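Local coordinates for protein omega transaminase (Pseudomonas sp., PDB 5LHA) that probably catalyses pyridoxal-phosphate-dependent transfer of an amino group between an amine and a keto acid or other carbonyl acceptor, here with its cofactor in the pyridoxamine form, at residues E231-A236 with V266-G271; G355-V360 with K384-A389. One frame throughout, in Å; residues are numbered along the deposited sequence.

Following the chain from the N terminus, contact 1 comes first: the loop after strand 225-230 meets the loop after strand 260-264, closing a loop of 29 residues that holds helix 246-256, the crossover between these parallel strands of the cofactor-carrying sheet. Contact 2 opens only later, where helix 353-368 meets the turn joining strands 378-384 and 387-393; it closes 23 residues. The two follow in series, neither nested nor crossed, yet their centres lie 12 Å apart and they touch. G271 O lies 3.3 Å from A357 CB, and G235 CA packs on M387 CE at 3.9 Å. Helix 353-368 and the hairpin strand 387-393 thereby rest on the loops beside PMP.

Contact 1: E231-A236 with V266-G271; sequences EPVQGA and VVTGFG. With PMP (4'-deoxy-4'-aminopyridoxal-5'-phosphate), chain E.
T268 faces P232 and V233 through both branches of its side chain, and loose van der Waals touches make the direct contact between residues 231-236 and 266-271. Its methyl CG2 reaches the backbone of V233, 3.8 Å from V233 N, while the hydroxyl OG1 lies 3.9 Å from P232 CD. Chi1 of 58° sets OG1 between the backbone N and the carbonyl carbon of T268; the hydroxyl's hydrogen-bonding partner is E265, which P232 also touches.

E231 extends beyond CG, and its OE1 takes the G235 N-H at 3.0 Å, nearly straight (168°) but from above the carboxylate plane. OE2 is held by Y157 N, so both oxygens have a backbone partner and the carboxylate is well fixed.

V266, V267 and E231 meet PMP by van der Waals touch; its hydrogen-bonding partners include G124, S125 and, from the second subunit, T330. V266 lies over one face of the pyridine ring, its CB 3.7 Å from PMP C2, with CG1 and CG2 spread toward opposite parts of the ring. V267 CG2 presses on PMP O3 at 3.1 Å, a tight fit, and E231 OE1 comes to 3.5 Å from the ring methyl C2A.

Both loops leave the C-terminal ends of adjacent parallel strands, 225-230 and 260-264, the usual cofactor site of fold type I enzymes, and V233 and V267 also rest against M387 of strand 387-393.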
ATOM      1  N   GLU A 231      15.250 -18.540  -5.847  1.00 29.58           N
ATOM      2  CA  GLU A 231      15.548 -19.950  -5.633  1.00 29.82           C
ATOM      3  C   GLU A 231      16.712 -20.353  -6.525  1.00 31.08           C
ATOM      4  O   GLU A 231      16.712 -20.020  -7.715  1.00 32.23           O
ATOM      5  CB  GLU A 231      14.346 -20.821  -5.969  1.00 30.37           C
ATOM      6  CG  GLU A 231      13.055 -20.477  -5.259  1.00 30.72           C
ATOM      7  CD  GLU A 231      11.843 -20.953  -6.046  1.00 31.44           C
ATOM      8  OE1 GLU A 231      11.575 -22.170  -6.081  1.00 32.20           O
ATOM      9  OE2 GLU A 231      11.183 -20.109  -6.679  1.00 32.27           O
ATOM     10  N   PRO A 232      17.712 -21.064  -6.011  1.00 34.05           N
ATOM     11  CA  PRO A 232      18.814 -21.472  -6.894  1.00 36.31           C
ATOM     12  C   PRO A 232      18.363 -22.374  -8.031  1.00 36.20           C
ATOM     13  O   PRO A 232      18.907 -22.277  -9.135  1.00 36.03           O
ATOM     14  CB  PRO A 232      19.787 -22.169  -5.934  1.00 37.75           C
ATOM     15  CG  PRO A 232      19.497 -21.558  -4.599  1.00 37.06           C
ATOM     16  CD  PRO A 232      18.024 -21.275  -4.589  1.00 35.37           C
ATOM     17  N   VAL A 233      17.377 -23.238  -7.804  1.00 37.55           N
ATOM     18  CA  VAL A 233      16.610 -23.875  -8.872  1.00 39.43           C
ATOM     19  C   VAL A 233      15.142 -23.648  -8.543  1.00 38.99           C
ATOM     20  O   VAL A 233      14.681 -24.025  -7.459  1.00 39.09           O
ATOM     21  CB  VAL A 233      16.913 -25.380  -8.998  1.00 41.20           C
ATOM     22  CG1 VAL A 233      16.116 -26.002 -10.139  1.00 42.01           C
ATOM     23  CG2 VAL A 233      18.396 -25.616  -9.209  1.00 43.35           C
ATOM     24  N   GLN A 234      14.404 -23.054  -9.473  1.00 38.39           N
ATOM     25  CA  GLN A 234      13.011 -22.735  -9.202  1.00 36.77           C
ATOM     26  C   GLN A 234      12.198 -24.013  -9.251  1.00 36.01           C
ATOM     27  O   GLN A 234      12.107 -24.655 -10.298  1.00 36.31           O
ATOM     28  CB  GLN A 234      12.486 -21.718 -10.205  1.00 37.28           C
ATOM     29  CG  GLN A 234      13.161 -20.388 -10.083  1.00 37.30           C
ATOM     30  CD  GLN A 234      12.549 -19.359 -10.987  1.00 38.28           C
ATOM     31  OE1 GLN A 234      12.658 -19.457 -12.204  1.00 39.29           O
ATOM     32  NE2 GLN A 234      11.897 -18.363 -10.404  1.00 38.64           N
ATOM     33  N   GLY A 235      11.595 -24.368  -8.126  1.00 35.19           N
ATOM     34  CA  GLY A 235      10.942 -25.649  -8.008  1.00 34.37           C
ATOM     35  C   GLY A 235       9.523 -25.664  -8.518  1.00 33.60           C
ATOM     36  O   GLY A 235       9.253 -26.117  -9.635  1.00 33.11           O
ATOM     37  N   ALA A 236       8.601 -25.168  -7.687  1.00 33.33           N
ATOM     38  CA  ALA A 236       7.182 -25.237  -8.012  1.00 31.02           C
ATOM     39  C   ALA A 236       6.850 -24.481  -9.286  1.00 31.75           C
ATOM     40  O   ALA A 236       5.823 -24.772  -9.909  1.00 32.84           O
ATOM     41  CB  ALA A 236       6.344 -24.700  -6.848  1.00 28.88           C
ATOM     42  N   VAL A 266      14.568 -23.693   0.475  1.00 29.07           N
ATOM     43  CA  VAL A 266      13.598 -24.604   1.077  1.00 26.91           C
ATOM     44  C   VAL A 266      13.598 -25.946   0.349  1.00 26.01           C
ATOM     45  O   VAL A 266      13.565 -27.009   0.983  1.00 25.25           O
ATOM     46  CB  VAL A 266      12.200 -23.957   1.103  1.00 24.63           C
ATOM     47  CG1 VAL A 266      11.139 -24.995   1.369  1.00 24.05           C
ATOM     48  CG2 VAL A 266      12.140 -22.847   2.146  1.00 25.39           C
ATOM     49  N   VAL A 267      13.659 -25.923  -0.983  1.00 25.06           N
ATOM     50  CA  VAL A 267      13.682 -27.156  -1.771  1.00 25.24           C
ATOM     51  C   VAL A 267      15.110 -27.636  -2.020  1.00 26.11           C
ATOM     52  O   VAL A 267      15.410 -28.827  -1.863  1.00 24.32           O
ATOM     53  CB  VAL A 267      12.901 -26.962  -3.089  1.00 27.60           C
ATOM     54  CG1 VAL A 267      13.039 -28.180  -3.987  1.00 28.65           C
ATOM     55  CG2 VAL A 267      11.429 -26.717  -2.792  1.00 27.83           C
ATOM     56  N   THR A 268      16.005 -26.720  -2.417  1.00 25.89           N
ATOM     57  CA  THR A 268      17.388 -27.056  -2.750  1.00 26.18           C
ATOM     58  C   THR A 268      18.260 -27.311  -1.524  1.00 25.36           C
ATOM     59  O   THR A 268      19.372 -27.830  -1.670  1.00 25.45           O
ATOM     60  CB  THR A 268      18.035 -25.933  -3.557  1.00 27.35           C
ATOM     61  OG1 THR A 268      17.974 -24.720  -2.799  1.00 27.34           O
ATOM     62  CG2 THR A 268      17.306 -25.734  -4.879  1.00 28.82           C
ATOM     63  N   GLY A 269      17.819 -26.895  -0.342  1.00 22.50           N
ATOM     64  CA  GLY A 269      18.581 -27.133   0.862  1.00 18.80           C
ATOM     65  C   GLY A 269      18.800 -28.599   1.149  1.00 24.77           C
ATOM     66  O   GLY A 269      17.862 -29.407   1.118  1.00 18.73           O
ATOM     67  N   PHE A 270      20.059 -28.942   1.401  1.00 26.97           N
ATOM     68  CA  PHE A 270      20.502 -30.248   1.874  1.00 28.79           C
ATOM     69  C   PHE A 270      20.535 -31.316   0.783  1.00 30.24           C
ATOM     70  O   PHE A 270      20.397 -32.504   1.093  1.00 28.85           O
ATOM     71  CB  PHE A 270      19.661 -30.710   3.072  1.00 28.35           C
ATOM     72  CG  PHE A 270      19.632 -29.708   4.203  1.00 28.01           C
ATOM     73  CD1 PHE A 270      20.746 -29.509   5.004  1.00 26.67           C
ATOM     74  CD2 PHE A 270      18.501 -28.931   4.431  1.00 28.52           C
ATOM     75  CE1 PHE A 270      20.723 -28.576   6.023  1.00 26.50           C
ATOM     76  CE2 PHE A 270      18.472 -28.001   5.452  1.00 27.96           C
ATOM     77  CZ  PHE A 270      19.587 -27.825   6.249  1.00 27.72           C
ATOM     78  N   GLY A 271      20.675 -30.942  -0.492  1.00 31.65           N
ATOM     79  CA  GLY A 271      21.184 -31.904  -1.454  1.00 31.80           C
ATOM     80  C   GLY A 271      20.445 -32.176  -2.751  1.00 32.05           C
ATOM     81  O   GLY A 271      21.013 -32.825  -3.634  1.00 33.47           O
TER
HETATM   82  N1  PMP E 501       9.744 -21.575  -0.891  1.00 22.49           N
HETATM   83  C2  PMP E 501      10.016 -22.706  -1.643  1.00 22.12           C
HETATM   84  C2A PMP E 501      11.087 -22.698  -2.700  1.00 21.84           C
HETATM   85  C3  PMP E 501       9.059 -23.711  -1.678  1.00 24.25           C
HETATM   86  O3  PMP E 501       9.092 -24.664  -2.661  1.00 21.07           O
HETATM   87  C4  PMP E 501       8.054 -23.741  -0.714  1.00 26.24           C
HETATM   88  C4A PMP E 501       7.060 -24.883  -0.706  1.00 27.87           C
HETATM   89  N4A PMP E 501       7.236 -25.717  -1.877  1.00 29.55           N
HETATM   90  C5  PMP E 501       7.961 -22.718   0.232  1.00 24.64           C
HETATM   91  C6  PMP E 501       8.824 -21.628   0.128  1.00 23.60           C
HETATM   92  C5A PMP E 501       6.930 -22.811   1.347  1.00 23.74           C
HETATM   93  O4P PMP E 501       7.157 -23.961   2.146  1.00 21.95           O
HETATM   94  P   PMP E 501       6.066 -24.518   3.202  1.00 22.26           P
HETATM   95  O1P PMP E 501       5.085 -25.366   2.412  1.00 17.88           O
HETATM   96  O2P PMP E 501       6.783 -25.390   4.212  1.00 19.92           O
HETATM   97  O3P PMP E 501       5.312 -23.405   3.900  1.00 16.06           O

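Contact 2: G355-V360 with K384-A389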
ATOM      1  N   GLY A 355      25.606 -36.166  -3.040  1.00 32.98           N
ATOM      2  CA  GLY A 355      26.319 -36.899  -4.073  1.00 33.46           C
ATOM      3  C   GLY A 355      25.444 -37.902  -4.805  1.00 33.26           C
ATOM      4  O   GLY A 355      25.575 -38.080  -6.020  1.00 33.46           O
ATOM      5  N   ASN A 356      24.569 -38.600  -4.077  1.00 31.42           N
ATOM      6  CA  ASN A 356      23.649 -39.529  -4.731  1.00 28.88           C
ATOM      7  C   ASN A 356      22.682 -38.810  -5.662  1.00 26.53           C
ATOM      8  O   ASN A 356      22.330 -39.338  -6.725  1.00 23.98           O
ATOM      9  CB  ASN A 356      22.871 -40.344  -3.700  1.00 28.60           C
ATOM     10  CG  ASN A 356      22.112 -41.484  -4.343  1.00 27.70           C
ATOM     11  OD1 ASN A 356      22.715 -42.382  -4.918  1.00 29.91           O
ATOM     12  ND2 ASN A 356      20.785 -41.435  -4.284  1.00 25.30           N
ATOM     13  N   ALA A 357      22.220 -37.618  -5.260  1.00 26.03           N
ATOM     14  CA  ALA A 357      21.298 -36.839  -6.083  1.00 26.28           C
ATOM     15  C   ALA A 357      21.947 -36.409  -7.390  1.00 28.59           C
ATOM     16  O   ALA A 357      21.328 -36.478  -8.458  1.00 29.99           O
ATOM     17  CB  ALA A 357      20.811 -35.615  -5.310  1.00 24.15           C
ATOM     18  N   ALA A 358      23.188 -35.929  -7.319  1.00 29.19           N
ATOM     19  CA  ALA A 358      23.899 -35.529  -8.529  1.00 30.90           C
ATOM     20  C   ALA A 358      24.102 -36.702  -9.481  1.00 33.31           C
ATOM     21  O   ALA A 358      24.041 -36.537 -10.704  1.00 35.11           O
ATOM     22  CB  ALA A 358      25.240 -34.902  -8.155  1.00 30.08           C
ATOM     23  N   LYS A 359      24.346 -37.895  -8.942  1.00 33.91           N
ATOM     24  CA  LYS A 359      24.701 -39.045  -9.772  1.00 34.54           C
ATOM     25  C   LYS A 359      23.469 -39.703 -10.384  1.00 31.96           C
ATOM     26  O   LYS A 359      23.383 -39.874 -11.606  1.00 32.16           O
ATOM     27  CB  LYS A 359      25.493 -40.059  -8.941  1.00 37.64           C
ATOM     28  CG  LYS A 359      25.874 -41.334  -9.682  1.00 41.71           C
ATOM     29  CD  LYS A 359      26.479 -42.376  -8.733  1.00 44.17           C
ATOM     30  CE  LYS A 359      25.411 -43.224  -8.043  1.00 45.15           C
ATOM     31  NZ  LYS A 359      24.783 -44.220  -8.969  1.00 46.19           N
ATOM     32  N   VAL A 360      22.507 -40.084  -9.547  1.00 29.85           N
ATOM     33  CA  VAL A 360      21.336 -40.792 -10.049  1.00 33.83           C
ATOM     34  C   VAL A 360      20.401 -39.848 -10.794  1.00 33.86           C
ATOM     35  O   VAL A 360      19.743 -40.254 -11.759  1.00 35.80           O
ATOM     36  CB  VAL A 360      20.620 -41.508  -8.886  1.00 33.30           C
ATOM     37  CG1 VAL A 360      19.368 -42.233  -9.374  1.00 22.25           C
ATOM     38  CG2 VAL A 360      21.573 -42.462  -8.211  1.00 22.68           C
ATOM     39  N   LYS A 384      18.074 -30.799 -12.381  1.00 31.09           N
ATOM     40  CA  LYS A 384      19.395 -30.698 -11.765  1.00 29.46           C
ATOM     41  C   LYS A 384      19.335 -31.433 -10.434  1.00 30.41           C
ATOM     42  O   LYS A 384      18.485 -31.110  -9.595  1.00 31.25           O
ATOM     43  CB  LYS A 384      19.800 -29.241 -11.572  1.00 29.27           C
ATOM     44  CG  LYS A 384      21.209 -29.078 -11.054  1.00 30.98           C
ATOM     45  CD  LYS A 384      21.568 -27.625 -10.894  1.00 32.78           C
ATOM     46  CE  LYS A 384      22.923 -27.464 -10.218  1.00 34.99           C
ATOM     47  NZ  LYS A 384      24.056 -27.754 -11.127  1.00 36.37           N
ATOM     48  N   GLY A 385      20.205 -32.427 -10.243  1.00 29.18           N
ATOM     49  CA  GLY A 385      20.029 -33.313  -9.099  1.00 29.48           C
ATOM     50  C   GLY A 385      18.735 -34.099  -9.231  1.00 27.64           C
ATOM     51  O   GLY A 385      18.402 -34.605 -10.309  1.00 27.00           O
ATOM     52  N   LEU A 386      17.997 -34.229  -8.126  1.00 25.51           N
ATOM     53  CA  LEU A 386      16.739 -34.980  -8.124  1.00 28.76           C
ATOM     54  C   LEU A 386      15.508 -34.080  -8.102  1.00 30.30           C
ATOM     55  O   LEU A 386      14.516 -34.396  -7.434  1.00 30.40           O
ATOM     56  CB  LEU A 386      16.696 -35.966  -6.961  1.00 28.26           C
ATOM     57  CG  LEU A 386      17.575 -37.190  -7.208  1.00 29.55           C
ATOM     58  CD1 LEU A 386      17.721 -38.032  -5.945  1.00 29.89           C
ATOM     59  CD2 LEU A 386      17.008 -38.008  -8.366  1.00 29.75           C
ATOM     60  N   MET A 387      15.549 -32.959  -8.822  1.00 30.63           N
ATOM     61  CA  MET A 387      14.359 -32.209  -9.215  1.00 28.28           C
ATOM     62  C   MET A 387      14.337 -32.113 -10.735  1.00 27.51           C
ATOM     63  O   MET A 387      15.311 -31.665 -11.350  1.00 24.90           O
ATOM     64  CB  MET A 387      14.312 -30.817  -8.576  1.00 28.06           C
ATOM     65  CG  MET A 387      15.556 -29.967  -8.747  1.00 28.08           C
ATOM     66  SD  MET A 387      15.671 -28.688  -7.479  1.00 27.63           S
ATOM     67  CE  MET A 387      14.156 -27.776  -7.703  1.00 27.19           C
ATOM     68  N   ILE A 388      13.247 -32.585 -11.337  1.00 29.16           N
ATOM     69  CA  ILE A 388      13.108 -32.678 -12.783  1.00 31.20           C
ATOM     70  C   ILE A 388      11.679 -32.296 -13.138  1.00 32.70           C
ATOM     71  O   ILE A 388      10.747 -32.534 -12.364  1.00 33.73           O
ATOM     72  CB  ILE A 388      13.454 -34.095 -13.299  1.00 31.27           C
ATOM     73  CG1 ILE A 388      14.958 -34.360 -13.188  1.00 30.24           C
ATOM     74  CG2 ILE A 388      12.992 -34.291 -14.737  1.00 30.98           C
ATOM     75  CD1 ILE A 388      15.323 -35.819 -13.283  1.00 31.02           C
ATOM     76  N   ALA A 389      11.507 -31.657 -14.293  1.00 34.00           N
ATOM     77  CA  ALA A 389      10.177 -31.348 -14.800  1.00 34.65           C
ATOM     78  C   ALA A 389      10.070 -31.747 -16.262  1.00 34.21           C
ATOM     79  O   ALA A 389      10.988 -31.514 -17.055  1.00 34.20           O
ATOM     80  CB  ALA A 389       9.841 -29.864 -14.655  1.00 35.01           C
TER
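Backbone meets backbone where helix 353-368 runs past the turn at G385: the CA atoms of A358 and G385 are 4.5 Å apart, and G385 CA points a C-H at A357 O across 3.5 Å, with 139° at the hydrogen. With phi 65° and psi -138°, G385 takes up a conformation whose positive phi favours glycine. The helix holds its own bonds here, V360 N to N356 O at 2.9 Å among them.

On the other side, K384 N bonds to M387 O at 3.1 Å, closing the two-residue turn G385-L386. This is the tip of a beta-hairpin: strands 378-384 and 387-393 run antiparallel in a sheet of which 378-384 is an outermost strand within the chain, and which in fold type I aminotransferases belongs to the smaller domain.

L386 supplies the main side-chain contact. Chi1 of -75° sets its CG anti to the carbonyl carbon, and the branch then lies alongside A357: CD1 is 3.8 Å from A357 CA and 4.0 Å from A357 CB. Beyond the pair, L386 also packs on L436, and its carbonyl O is hydrogen-bonded to R272 NH1. N356 reaches the same neighbouring loop by a polar route, its ND2 giving hydrogen bonds to the carbonyls of L436 and L438, while V360 touches L438 in that loop and A443 of helix 440-457.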